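Long-range contacts in afamin (Homo sapiens, PDB 6FAK), which carries hydrophobic molecules in body fluids, keeping lipid-modified Wnt proteins soluble and active and binding vitamin E: residues 220-224 against 344-349; 350-355 against 482-487; 473-477 against 488-492. All coordinates share one frame; numbering follows the deposited sequence. Where two conformers were deposited one is given.

Helix 346-363 joins interactions 1 and 2, whose centres lie about 11 Å apart: its first turn meets helix 216-225 within the second albumin domain, and its next turn meets the turn at 482-485 of the third. They touch where L344 CD1 lies 3.9 Å from I352 CD1. Segment 220-224 belongs to the hydrophobic-ligand region. A polyether, probably from the crystallisation liquor, is lined by I346 and P347 of interaction 1 and by L350 and F482 of interaction 2. Interaction 3, about 14 Å from interaction 2 between centres, shares helix 485-490 with it; R485 CD packs 3.5 Å from C477 O. Interactions 1 and 3 do not touch, their nearest atoms being about 10 Å apart.

Interaction 1: 220-224 against 344-349; sequences AILSQ and LSIPEL
Q224 reaches from helix 216-225 to the start of helix 346-363, and its amide meets the backbone of L344 while its flanks meet I346 and L349. Followed outward from CB, the chain runs extended beyond CG, which carries the polar end over to the backbone just ahead of helix 346-363. At CD the amide carbon comes near L349 CD1. Q224 NE2 donates to L344 O at 2.8 Å in a nearly straight bond (164°), with the acceptor lying almost in the plane of the amide and NE2 tilted from the carbonyl plane of L344. The same nitrogen bonds to H341 O, and L349 CD1 packs 3.7 Å from Q224 NE2. The other branch, Q224 OE1, touches I346 CD1 at 3.4 Å and accepts from a water at 2.7 Å; that water also donates to L344 O, 2.9 Å away. Q224 OE1 also bonds a di(hydroxyethyl)ether, probably from the crystallisation liquor. The carbonyl of L344 is therefore gripped twice, directly by the amide and again through the water.

Around this polar link lies an apolar seam. With CG1 beside the backbone N (chi1 -54°) and a second bend at chi2, I346 brings CD1 up to I221 CG1, 3.6 Å away; the two side chains cross at about a right angle. A220 CB points toward helix 346-363 and packs 4.1 Å from L349 CD1. At the helix start, S345 is the N-cap, its OG accepting from E348 N at 3.0 Å.

Segment 220-224 belongs to the region that binds hydrophobic ligands. The contact illustrates how a buried amide can join two helices beside such a pocket: both branches of the amide have polar partners, while aliphatic groups pack around them.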
ATOM      1  N   ALA A 220     -13.766   2.038  11.620  1.00 25.23           N
ATOM      2  CA  ALA A 220     -12.838   2.887  12.376  1.00 25.46           C
ATOM      3  C   ALA A 220     -12.459   4.143  11.595  1.00 25.99           C
ATOM      4  O   ALA A 220     -12.518   5.195  12.152  1.00 26.42           O
ATOM      5  CB  ALA A 220     -11.595   2.132  12.822  1.00 25.03           C
ATOM      6  N   ILE A 221     -12.112   4.020  10.299  1.00 26.60           N
ATOM      7  CA  ILE A 221     -11.680   5.160   9.476  1.00 27.25           C
ATOM      8  C   ILE A 221     -12.821   6.151   9.242  1.00 28.34           C
ATOM      9  O   ILE A 221     -12.635   7.383   9.366  1.00 27.48           O
ATOM     10  CB  ILE A 221     -11.157   4.714   8.086  1.00 27.96           C
ATOM     11  CG1 ILE A 221      -9.816   3.983   8.215  1.00 28.18           C
ATOM     12  CG2 ILE A 221     -10.961   5.919   7.136  1.00 28.82           C
ATOM     13  CD1 ILE A 221      -9.432   3.204   6.958  1.00 29.21           C
ATOM     14  N   LEU A 222     -13.983   5.633   8.829  1.00 29.17           N
ATOM     15  CA  LEU A 222     -15.145   6.522   8.576  1.00 29.83           C
ATOM     16  C   LEU A 222     -15.665   7.265   9.839  1.00 29.28           C
ATOM     17  O   LEU A 222     -16.138   8.430   9.780  1.00 28.48           O
ATOM     18  CB  LEU A 222     -16.224   5.736   7.863  1.00 31.04           C
ATOM     19  CG  LEU A 222     -15.869   5.147   6.480  1.00 32.84           C
ATOM     20  CD1 LEU A 222     -16.933   4.220   5.961  1.00 34.62           C
ATOM     21  CD2 LEU A 222     -15.674   6.298   5.487  1.00 34.90           C
ATOM     22  N   SER A 223     -15.625   6.575  10.977  1.00 28.92           N
ATOM     23  CA  SER A 223     -16.053   7.179  12.249  1.00 28.85           C
ATOM     24  C   SER A 223     -15.087   8.281  12.707  1.00 29.75           C
ATOM     25  O   SER A 223     -15.509   9.300  13.238  1.00 29.74           O
ATOM     26  CB  SER A 223     -16.227   6.106  13.349  1.00 28.58           C
ATOM     27  OG  SER A 223     -17.133   5.069  12.992  1.00 27.76           O
ATOM     28  N   GLN A 224     -13.788   8.092  12.483  1.00 31.65           N
ATOM     29  CA  GLN A 224     -12.799   9.163  12.726  1.00 33.14           C
ATOM     30  C   GLN A 224     -12.973  10.348  11.804  1.00 36.12           C
ATOM     31  O   GLN A 224     -12.873  11.490  12.241  1.00 40.15           O
ATOM     32  CB  GLN A 224     -11.355   8.670  12.557  1.00 32.80           C
ATOM     33  CG  GLN A 224     -10.695   8.314  13.836  1.00 32.14           C
ATOM     34  CD  GLN A 224      -9.230   7.941  13.679  1.00 30.59           C
ATOM     35  OE1 GLN A 224      -8.716   7.705  12.570  1.00 29.15           O
ATOM     36  NE2 GLN A 224      -8.564   7.845  14.799  1.00 30.32           N
ATOM     37  N   LEU A 344      -5.776   8.459  17.647  1.00 30.44           N
ATOM     38  CA  LEU A 344      -5.309   7.059  17.590  1.00 29.14           C
ATOM     39  C   LEU A 344      -5.191   6.567  16.165  1.00 28.05           C
ATOM     40  O   LEU A 344      -5.954   6.995  15.264  1.00 28.15           O
ATOM     41  CB  LEU A 344      -6.223   6.117  18.389  1.00 29.33           C
ATOM     42  CG  LEU A 344      -6.347   6.415  19.890  1.00 30.00           C
ATOM     43  CD1 LEU A 344      -7.204   5.404  20.622  1.00 30.82           C
ATOM     44  CD2 LEU A 344      -4.998   6.566  20.575  1.00 29.99           C
ATOM     45  N   SER A 345      -4.231   5.677  15.952  1.00 26.82           N
ATOM     46  CA  SER A 345      -4.083   4.998  14.676  1.00 25.94           C
ATOM     47  C   SER A 345      -5.190   3.961  14.464  1.00 25.31           C
ATOM     48  O   SER A 345      -5.807   3.512  15.387  1.00 24.99           O
ATOM     49  CB  SER A 345      -2.727   4.315  14.600  1.00 25.82           C
ATOM     50  OG  SER A 345      -2.667   3.159  15.401  1.00 25.38           O
ATOM     51  N   ILE A 346      -5.395   3.588  13.216  1.00 25.26           N
ATOM     52  CA  ILE A 346      -6.345   2.550  12.891  1.00 25.32           C
ATOM     53  C   ILE A 346      -5.958   1.211  13.529  1.00 25.03           C
ATOM     54  O   ILE A 346      -6.819   0.600  14.139  1.00 24.65           O
ATOM     55  CB  ILE A 346      -6.625   2.453  11.366  1.00 25.96           C
ATOM     56  CG1 ILE A 346      -7.062   3.815  10.772  1.00 26.06           C
ATOM     57  CG2 ILE A 346      -7.687   1.413  11.080  1.00 26.25           C
ATOM     58  CD1 ILE A 346      -8.263   4.485  11.425  1.00 26.20           C
ATOM     59  N   PRO A 347      -4.675   0.770  13.440  1.00 25.00           N
ATOM     60  CA  PRO A 347      -4.274  -0.475  14.130  1.00 24.96           C
ATOM     61  C   PRO A 347      -4.469  -0.439  15.674  1.00 24.83           C
ATOM     62  O   PRO A 347      -4.918  -1.420  16.259  1.00 24.35           O
ATOM     63  CB  PRO A 347      -2.785  -0.645  13.743  1.00 25.35           C
ATOM     64  CG  PRO A 347      -2.592   0.158  12.541  1.00 25.72           C
ATOM     65  CD  PRO A 347      -3.632   1.251  12.519  1.00 25.57           C
ATOM     66  N   GLU A 348      -4.218   0.742  16.291  1.00 25.18           N
ATOM     67  CA  GLU A 348      -4.437   0.921  17.710  1.00 25.55           C
ATOM     68  C   GLU A 348      -5.937   0.763  18.034  1.00 24.89           C
ATOM     69  O   GLU A 348      -6.272   0.102  18.963  1.00 24.70           O
ATOM     70  CB  GLU A 348      -3.901   2.255  18.250  1.00 26.90           C
ATOM     71  CG  GLU A 348      -4.016   2.330  19.798  1.00 28.95           C
ATOM     72  CD  GLU A 348      -3.147   1.283  20.531  1.00 31.80           C
ATOM     73  OE1 GLU A 348      -2.102   0.847  19.984  1.00 33.21           O
ATOM     74  OE2 GLU A 348      -3.472   0.934  21.692  1.00 34.41           O
ATOM     75  N   LEU A 349      -6.809   1.359  17.240  1.00 24.57           N
ATOM     76  CA  LEU A 349      -8.255   1.200  17.475  1.00 24.48           C
ATOM     77  C   LEU A 349      -8.685  -0.265  17.364  1.00 24.39           C
ATOM     78  O   LEU A 349      -9.459  -0.712  18.146  1.00 24.04           O
ATOM     79  CB  LEU A 349      -9.050   2.025  16.510  1.00 24.24           C
ATOM     80  CG  LEU A 349      -8.889   3.531  16.697  1.00 24.34           C
ATOM     81  CD1 LEU A 349      -9.399   4.269  15.496  1.00 24.25           C
ATOM     82  CD2 LEU A 349      -9.568   4.002  17.968  1.00 24.69           C
TER
HETATM   83  O   HOH W   1      -6.061   7.241  12.379  1.00 25.06           O

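Interaction 2: 350-355 against 482-487; sequences LRIVQI and FAFRRP
Two first torsions bring R351 and F484 together: each sets its CG beside the backbone N and anti to the carbonyl carbon, both near -70°. The ring of F484 is thereby presented to the aliphatic part of R351. R351 CG stands over the centre of one face, 3.7 Å from the centroid of the F484 ring and 12° off the normal, a CH-pi contact. R351 CD continues across the same ring, 3.5 Å from F484 CE2. A bend at chi3 then turns the guanidinium out of line with the ring, the two planes being 62° apart, and R351 NH1 donates to A483 O at 2.9 Å. That bond lies close to the guanidinium plane and nearly along the C=O axis of the acceptor.

Neighbouring side chains fill in around this centre. L350 CB packs 3.7 Å from A483 CB, and L350 CD1 meets the ring of F482 at its edge, 3.8 Å from F482 CE2. Farther along helix 346-363, Q354 CG and I355 CD1 come to the edge of the F484 ring. F482 opens a type I turn that ends at R485, and F484 is the N-cap of helix 485-490; the carbonyl held by R351 lies in this turn, just before the N-cap.

The guanidinium has stronger partners beyond the segments: NH2 forms salt bridges with E348 and with D451 of helix 446-462. These acids would be expected to offset its charge, and also to ease the proximity of R486, which forms its own salt bridges to D451 and E394. One arginine thus presents an aliphatic stem to a phenylalanine and a charged guanidinium to a carbonyl and two carboxylates, joining the second albumin domain to the third through both kinds of chemistry.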
ATOM      1  N   LEU A 350      -8.157  -0.988  16.375  1.00 24.58           N
ATOM      2  CA  LEU A 350      -8.506  -2.394  16.226  1.00 25.06           C
ATOM      3  C   LEU A 350      -7.939  -3.263  17.331  1.00 24.59           C
ATOM      4  O   LEU A 350      -8.582  -4.224  17.697  1.00 24.57           O
ATOM      5  CB  LEU A 350      -8.057  -2.937  14.861  1.00 26.52           C
ATOM      6  CG  LEU A 350      -8.642  -2.096  13.713  1.00 28.22           C
ATOM      7  CD1 LEU A 350      -8.030  -2.586  12.403  1.00 31.01           C
ATOM      8  CD2 LEU A 350     -10.142  -2.138  13.681  1.00 28.99           C
ATOM      9  N   ARG A 351      -6.735  -2.946  17.861  1.00 24.26           N
ATOM     10  CA  ARG A 351      -6.241  -3.621  19.032  1.00 24.16           C
ATOM     11  C   ARG A 351      -7.199  -3.429  20.255  1.00 24.07           C
ATOM     12  O   ARG A 351      -7.495  -4.390  20.973  1.00 23.84           O
ATOM     13  CB  ARG A 351      -4.791  -3.193  19.382  1.00 24.51           C
ATOM     14  CG  ARG A 351      -3.769  -3.713  18.366  1.00 24.59           C
ATOM     15  CD  ARG A 351      -2.374  -3.428  18.859  1.00 25.19           C
ATOM     16  NE  ARG A 351      -2.001  -2.035  18.681  1.00 25.67           N
ATOM     17  CZ  ARG A 351      -1.408  -1.488  17.626  1.00 25.92           C
ATOM     18  NH1 ARG A 351      -1.200  -2.184  16.523  1.00 25.94           N
ATOM     19  NH2 ARG A 351      -1.066  -0.215  17.656  1.00 26.17           N
ATOM     20  N   ILE A 352      -7.663  -2.201  20.431  1.00 24.00           N
ATOM     21  CA  ILE A 352      -8.608  -1.861  21.479  1.00 24.17           C
ATOM     22  C   ILE A 352      -9.923  -2.646  21.336  1.00 24.08           C
ATOM     23  O   ILE A 352     -10.452  -3.177  22.331  1.00 24.07           O
ATOM     24  CB  ILE A 352      -8.791  -0.306  21.594  1.00 24.43           C
ATOM     25  CG1 ILE A 352      -7.491   0.248  22.192  1.00 24.84           C
ATOM     26  CG2 ILE A 352     -10.010   0.068  22.454  1.00 24.53           C
ATOM     27  CD1 ILE A 352      -7.339   1.730  22.052  1.00 25.33           C
ATOM     28  N   VAL A 353     -10.412  -2.774  20.111  1.00 24.04           N
ATOM     29  CA  VAL A 353     -11.631  -3.541  19.882  1.00 24.24           C
ATOM     30  C   VAL A 353     -11.413  -5.002  20.301  1.00 24.62           C
ATOM     31  O   VAL A 353     -12.276  -5.587  20.994  1.00 24.38           O
ATOM     32  CB  VAL A 353     -12.140  -3.448  18.435  1.00 24.23           C
ATOM     33  CG1 VAL A 353     -13.347  -4.357  18.244  1.00 24.49           C
ATOM     34  CG2 VAL A 353     -12.517  -2.009  18.041  1.00 24.21           C
ATOM     35  N   GLN A 354     -10.273  -5.583  19.925  0.59 24.82           N
ATOM     36  CA  GLN A 354      -9.984  -6.965  20.289  0.59 25.40           C
ATOM     37  C   GLN A 354      -9.847  -7.179  21.783  0.59 25.54           C
ATOM     38  O   GLN A 354     -10.317  -8.198  22.339  0.59 25.70           O
ATOM     39  CB  GLN A 354      -8.694  -7.428  19.600  0.59 26.13           C
ATOM     40  CG  GLN A 354      -8.357  -8.888  19.830  0.59 27.00           C
ATOM     41  CD  GLN A 354      -9.423  -9.791  19.221  0.59 27.79           C
ATOM     42  OE1 GLN A 354      -9.744  -9.651  18.029  0.59 28.35           O
ATOM     43  NE2 GLN A 354     -10.017 -10.667  20.036  0.59 27.99           N
ATOM     44  N   ILE A 355      -9.127  -6.273  22.424  1.00 25.71           N
ATOM     45  CA  ILE A 355      -8.992  -6.301  23.885  1.00 26.36           C
ATOM     46  C   ILE A 355     -10.352  -6.222  24.573  1.00 25.78           C
ATOM     47  O   ILE A 355     -10.580  -6.934  25.535  1.00 25.47           O
ATOM     48  CB  ILE A 355      -8.055  -5.222  24.364  1.00 27.85           C
ATOM     49  CG1 ILE A 355      -6.636  -5.669  24.000  1.00 29.55           C
ATOM     50  CG2 ILE A 355      -8.143  -4.990  25.872  1.00 28.60           C
ATOM     51  CD1 ILE A 355      -5.662  -4.534  24.054  1.00 31.37           C
ATOM     52  N   PHE A 482      -4.392  -9.443  12.538  1.00 35.00           N
ATOM     53  CA  PHE A 482      -4.165  -8.241  11.807  1.00 34.20           C
ATOM     54  C   PHE A 482      -3.736  -7.061  12.667  1.00 30.82           C
ATOM     55  O   PHE A 482      -2.737  -6.412  12.404  1.00 29.18           O
ATOM     56  CB  PHE A 482      -5.460  -7.964  11.028  1.00 38.74           C
ATOM     57  CG  PHE A 482      -5.390  -6.775  10.186  1.00 42.91           C
ATOM     58  CD1 PHE A 482      -4.628  -6.779   9.026  1.00 46.75           C
ATOM     59  CD2 PHE A 482      -6.026  -5.617  10.577  1.00 48.11           C
ATOM     60  CE1 PHE A 482      -4.533  -5.646   8.237  1.00 47.32           C
ATOM     61  CE2 PHE A 482      -5.932  -4.481   9.802  1.00 56.83           C
ATOM     62  CZ  PHE A 482      -5.182  -4.490   8.621  1.00 51.56           C
ATOM     63  N   ALA A 483      -4.509  -6.786  13.712  1.00 28.58           N
ATOM     64  CA  ALA A 483      -4.244  -5.644  14.569  1.00 27.96           C
ATOM     65  C   ALA A 483      -2.909  -5.717  15.330  1.00 26.91           C
ATOM     66  O   ALA A 483      -2.294  -4.722  15.572  1.00 26.17           O
ATOM     67  CB  ALA A 483      -5.399  -5.455  15.552  1.00 27.98           C
ATOM     68  N   PHE A 484      -2.484  -6.914  15.690  1.00 27.04           N
ATOM     69  CA  PHE A 484      -1.249  -7.165  16.449  1.00 27.41           C
ATOM     70  C   PHE A 484      -0.066  -7.609  15.562  1.00 27.82           C
ATOM     71  O   PHE A 484       0.972  -8.022  16.080  1.00 27.23           O
ATOM     72  CB  PHE A 484      -1.507  -8.217  17.533  1.00 28.09           C
ATOM     73  CG  PHE A 484      -2.356  -7.682  18.663  1.00 28.76           C
ATOM     74  CD1 PHE A 484      -3.724  -7.784  18.611  1.00 28.99           C
ATOM     75  CD2 PHE A 484      -1.771  -6.986  19.713  1.00 29.04           C
ATOM     76  CE1 PHE A 484      -4.522  -7.250  19.628  1.00 29.26           C
ATOM     77  CE2 PHE A 484      -2.570  -6.443  20.721  1.00 29.97           C
ATOM     78  CZ  PHE A 484      -3.953  -6.591  20.676  1.00 29.49           C
ATOM     79  N   ARG A 485      -0.209  -7.453  14.261  1.00 28.31           N
ATOM     80  CA  ARG A 485       0.874  -7.795  13.334  1.00 30.17           C
ATOM     81  C   ARG A 485       2.194  -6.993  13.555  1.00 29.85           C
ATOM     82  O   ARG A 485       3.270  -7.570  13.561  1.00 28.07           O
ATOM     83  CB  ARG A 485       0.347  -7.646  11.894  1.00 30.60           C
ATOM     84  CG  ARG A 485       1.370  -7.996  10.842  1.00 33.55           C
ATOM     85  CD  ARG A 485       0.660  -8.553   9.616  1.00 35.57           C
ATOM     86  NE  ARG A 485      -0.142  -7.539   8.971  1.00 39.66           N
ATOM     87  CZ  ARG A 485      -0.919  -7.718   7.896  1.00 38.35           C
ATOM     88  NH1 ARG A 485      -1.061  -8.938   7.346  1.00 38.79           N
ATOM     89  NH2 ARG A 485      -1.542  -6.686   7.392  1.00 40.85           N
ATOM     90  N   ARG A 486       2.110  -5.672  13.717  1.00 31.26           N
ATOM     91  CA  ARG A 486       3.307  -4.865  13.949  1.00 33.95           C
ATOM     92  C   ARG A 486       4.002  -5.257  15.287  1.00 34.11           C
ATOM     93  O   ARG A 486       5.185  -5.575  15.283  1.00 33.62           O
ATOM     94  CB  ARG A 486       3.037  -3.360  13.805  1.00 37.67           C
ATOM     95  CG  ARG A 486       4.297  -2.489  13.635  1.00 42.57           C
ATOM     96  CD  ARG A 486       3.964  -0.991  13.697  1.00 49.54           C
ATOM     97  NE  ARG A 486       5.165  -0.200  13.955  1.00 57.61           N
ATOM     98  CZ  ARG A 486       5.267   0.931  14.652  1.00 54.68           C
ATOM     99  NH1 ARG A 486       4.197   1.518  15.167  1.00 50.62           N
ATOM    100  NH2 ARG A 486       6.441   1.512  14.778  1.00 57.13           N
ATOM    101  N   PRO A 487       3.275  -5.275  16.410  1.00 34.56           N
ATOM    102  CA  PRO A 487       3.880  -5.848  17.644  1.00 34.14           C
ATOM    103  C   PRO A 487       4.508  -7.259  17.508  1.00 32.99           C
ATOM    104  O   PRO A 487       5.549  -7.505  18.100  1.00 32.24           O
ATOM    105  CB  PRO A 487       2.726  -5.866  18.640  1.00 34.47           C
ATOM    106  CG  PRO A 487       1.773  -4.815  18.150  1.00 35.25           C
ATOM    107  CD  PRO A 487       1.932  -4.691  16.664  1.00 34.07           C
TER

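Interaction 3: 473-477 against 488-492; sequences AVDHC and CFESL
C477 and C488 are joined by a disulfide, with SG to SG at 2.1 Å and chi3 of -72°, which ties helix 472-479 to helix 485-490. SG of C488 stands anti to its backbone N (chi1 -172°), whereas that of C477 lies beside its own, letting the two sulfurs meet. The next residue, C478, pairs with C462, giving the adjacent-cysteine double disulfide characteristic of the albumin family.

Among aromatic contacts, C477 CB lies over one face of F489, offset toward the rim, 3.8 Å from the centroid and 19° off the normal: a CH-pi contact. C477 SG stands above the same face at a greater distance, while V474 CG1 approaches the ring edge at 3.9 Å from F489 CE1. The ring also stacks with F458 of helix 446-462. A serine in place of F489 would probably leave one side of C477 CB without its cover, take from V474 CG1 the ring edge it packs on and from F458 its stacking ring.

Aliphatic packing runs through L492: L492 CD2 lies 3.7 Å from C477 SG and 3.9 Å from A473 CB, and CD1 meets V474 CG2.

In segment 488-492, C488 O accepts from both S491 OG, at 2.7 Å, and S491 N. Across the contact no hydrogen bond forms; a covalent link flanked by aliphatic side chains and the F489 ring holds these third-domain helices together.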
ATOM      1  N   ALA A 473       8.640 -17.966  11.402  1.00 27.24           N
ATOM      2  CA  ALA A 473       8.353 -16.885  12.358  1.00 27.28           C
ATOM      3  C   ALA A 473       7.664 -15.679  11.673  1.00 26.26           C
ATOM      4  O   ALA A 473       6.662 -15.161  12.146  1.00 25.96           O
ATOM      5  CB  ALA A 473       9.651 -16.432  13.068  1.00 27.78           C
ATOM      6  N   VAL A 474       8.163 -15.294  10.511  1.00 25.97           N
ATOM      7  CA  VAL A 474       7.534 -14.233   9.695  1.00 25.46           C
ATOM      8  C   VAL A 474       6.116 -14.640   9.250  1.00 25.94           C
ATOM      9  O   VAL A 474       5.159 -13.804   9.332  1.00 25.64           O
ATOM     10  CB  VAL A 474       8.399 -13.886   8.448  1.00 24.92           C
ATOM     11  CG1 VAL A 474       7.615 -12.989   7.491  1.00 24.96           C
ATOM     12  CG2 VAL A 474       9.674 -13.196   8.838  1.00 24.68           C
ATOM     13  N   ASP A 475       5.967 -15.890   8.786  1.00 26.75           N
ATOM     14  CA  ASP A 475       4.679 -16.394   8.282  1.00 27.89           C
ATOM     15  C   ASP A 475       3.640 -16.390   9.408  1.00 28.39           C
ATOM     16  O   ASP A 475       2.483 -15.990   9.184  1.00 27.47           O
ATOM     17  CB  ASP A 475       4.776 -17.793   7.697  1.00 29.49           C
ATOM     18  CG  ASP A 475       5.670 -17.858   6.453  1.00 30.17           C
ATOM     19  OD1 ASP A 475       6.131 -16.785   5.956  1.00 29.86           O
ATOM     20  OD2 ASP A 475       5.935 -19.001   6.010  1.00 31.97           O
ATOM     21  N   HIS A 476       4.090 -16.753  10.618  1.00 29.41           N
ATOM     22  CA  HIS A 476       3.236 -16.698  11.808  1.00 30.38           C
ATOM     23  C   HIS A 476       2.748 -15.234  12.014  1.00 30.60           C
ATOM     24  O   HIS A 476       1.543 -14.995  12.233  1.00 30.93           O
ATOM     25  CB  HIS A 476       3.971 -17.210  13.065  1.00 32.90           C
ATOM     26  CG  HIS A 476       3.136 -17.107  14.283  1.00 36.76           C
ATOM     27  ND1 HIS A 476       2.114 -17.999  14.544  1.00 38.90           N
ATOM     28  CD2 HIS A 476       3.027 -16.120  15.207  1.00 38.26           C
ATOM     29  CE1 HIS A 476       1.454 -17.593  15.618  1.00 40.05           C
ATOM     30  NE2 HIS A 476       1.983 -16.455  16.032  1.00 38.20           N
ATOM     31  N   CYS A 477       3.654 -14.260  11.970  1.00 29.31           N
ATOM     32  CA  CYS A 477       3.243 -12.893  12.129  1.00 29.61           C
ATOM     33  C   CYS A 477       2.310 -12.397  11.018  1.00 29.17           C
ATOM     34  O   CYS A 477       1.411 -11.568  11.295  1.00 28.59           O
ATOM     35  CB  CYS A 477       4.421 -11.948  12.300  1.00 30.53           C
ATOM     36  SG  CYS A 477       5.299 -12.200  13.854  1.00 31.69           S
ATOM     37  N   CYS A 488       3.885  -8.138  16.735  1.00 30.93           N
ATOM     38  CA  CYS A 488       4.410  -9.470  16.457  1.00 31.24           C
ATOM     39  C   CYS A 488       5.790  -9.416  15.740  1.00 30.53           C
ATOM     40  O   CYS A 488       6.759 -10.055  16.197  1.00 31.12           O
ATOM     41  CB  CYS A 488       3.434 -10.266  15.600  1.00 30.60           C
ATOM     42  SG  CYS A 488       3.898 -11.983  15.417  1.00 32.73           S
ATOM     43  N   PHE A 489       5.846  -8.667  14.645  1.00 29.10           N
ATOM     44  CA  PHE A 489       7.083  -8.418  13.909  1.00 30.16           C
ATOM     45  C   PHE A 489       8.216  -7.849  14.781  1.00 32.72           C
ATOM     46  O   PHE A 489       9.362  -8.303  14.666  1.00 30.16           O
ATOM     47  CB  PHE A 489       6.838  -7.528  12.696  1.00 30.64           C
ATOM     48  CG  PHE A 489       6.471  -8.313  11.495  1.00 30.55           C
ATOM     49  CD1 PHE A 489       7.450  -9.039  10.815  1.00 30.56           C
ATOM     50  CD2 PHE A 489       5.161  -8.420  11.078  1.00 31.21           C
ATOM     51  CE1 PHE A 489       7.120  -9.836   9.727  1.00 31.93           C
ATOM     52  CE2 PHE A 489       4.817  -9.216   9.955  1.00 32.04           C
ATOM     53  CZ  PHE A 489       5.800  -9.918   9.276  1.00 31.33           C
ATOM     54  N   GLU A 490       7.863  -6.912  15.678  1.00 35.44           N
ATOM     55  CA  GLU A 490       8.808  -6.321  16.647  1.00 39.25           C
ATOM     56  C   GLU A 490       9.375  -7.324  17.637  1.00 35.68           C
ATOM     57  O   GLU A 490      10.422  -7.077  18.179  1.00 40.36           O
ATOM     58  CB  GLU A 490       8.169  -5.164  17.466  1.00 45.94           C
ATOM     59  CG  GLU A 490       7.589  -3.966  16.694  1.00 54.20           C
ATOM     60  CD  GLU A 490       8.521  -3.336  15.697  1.00 65.76           C
ATOM     61  OE1 GLU A 490       9.718  -3.178  16.012  1.00 84.18           O
ATOM     62  OE2 GLU A 490       8.049  -2.966  14.600  1.00 70.88           O
ATOM     63  N   SER A 491       8.688  -8.421  17.886  1.00 33.41           N
ATOM     64  CA  SER A 491       9.163  -9.440  18.771  1.00 34.19           C
ATOM     65  C   SER A 491      10.111 -10.490  18.147  1.00 33.42           C
ATOM     66  O   SER A 491      10.641 -11.303  18.877  1.00 33.48           O
ATOM     67  CB  SER A 491       7.969 -10.156  19.407  1.00 37.27           C
ATOM     68  OG  SER A 491       7.404 -11.144  18.528  1.00 40.29           O
ATOM     69  N   LEU A 492      10.277 -10.495  16.821  1.00 30.91           N
ATOM     70  CA  LEU A 492      11.001 -11.556  16.130  1.00 30.91           C
ATOM     71  C   LEU A 492      12.498 -11.451  16.348  1.00 31.16           C
ATOM     72  O   LEU A 492      13.029 -10.391  16.421  1.00 30.30           O
ATOM     73  CB  LEU A 492      10.715 -11.534  14.626  1.00 29.96           C
ATOM     74  CG  LEU A 492       9.275 -11.824  14.201  1.00 30.10           C
ATOM     75  CD1 LEU A 492       9.148 -11.937  12.685  1.00 29.49           C
ATOM     76  CD2 LEU A 492       8.714 -13.071  14.874  1.00 31.37           C
TER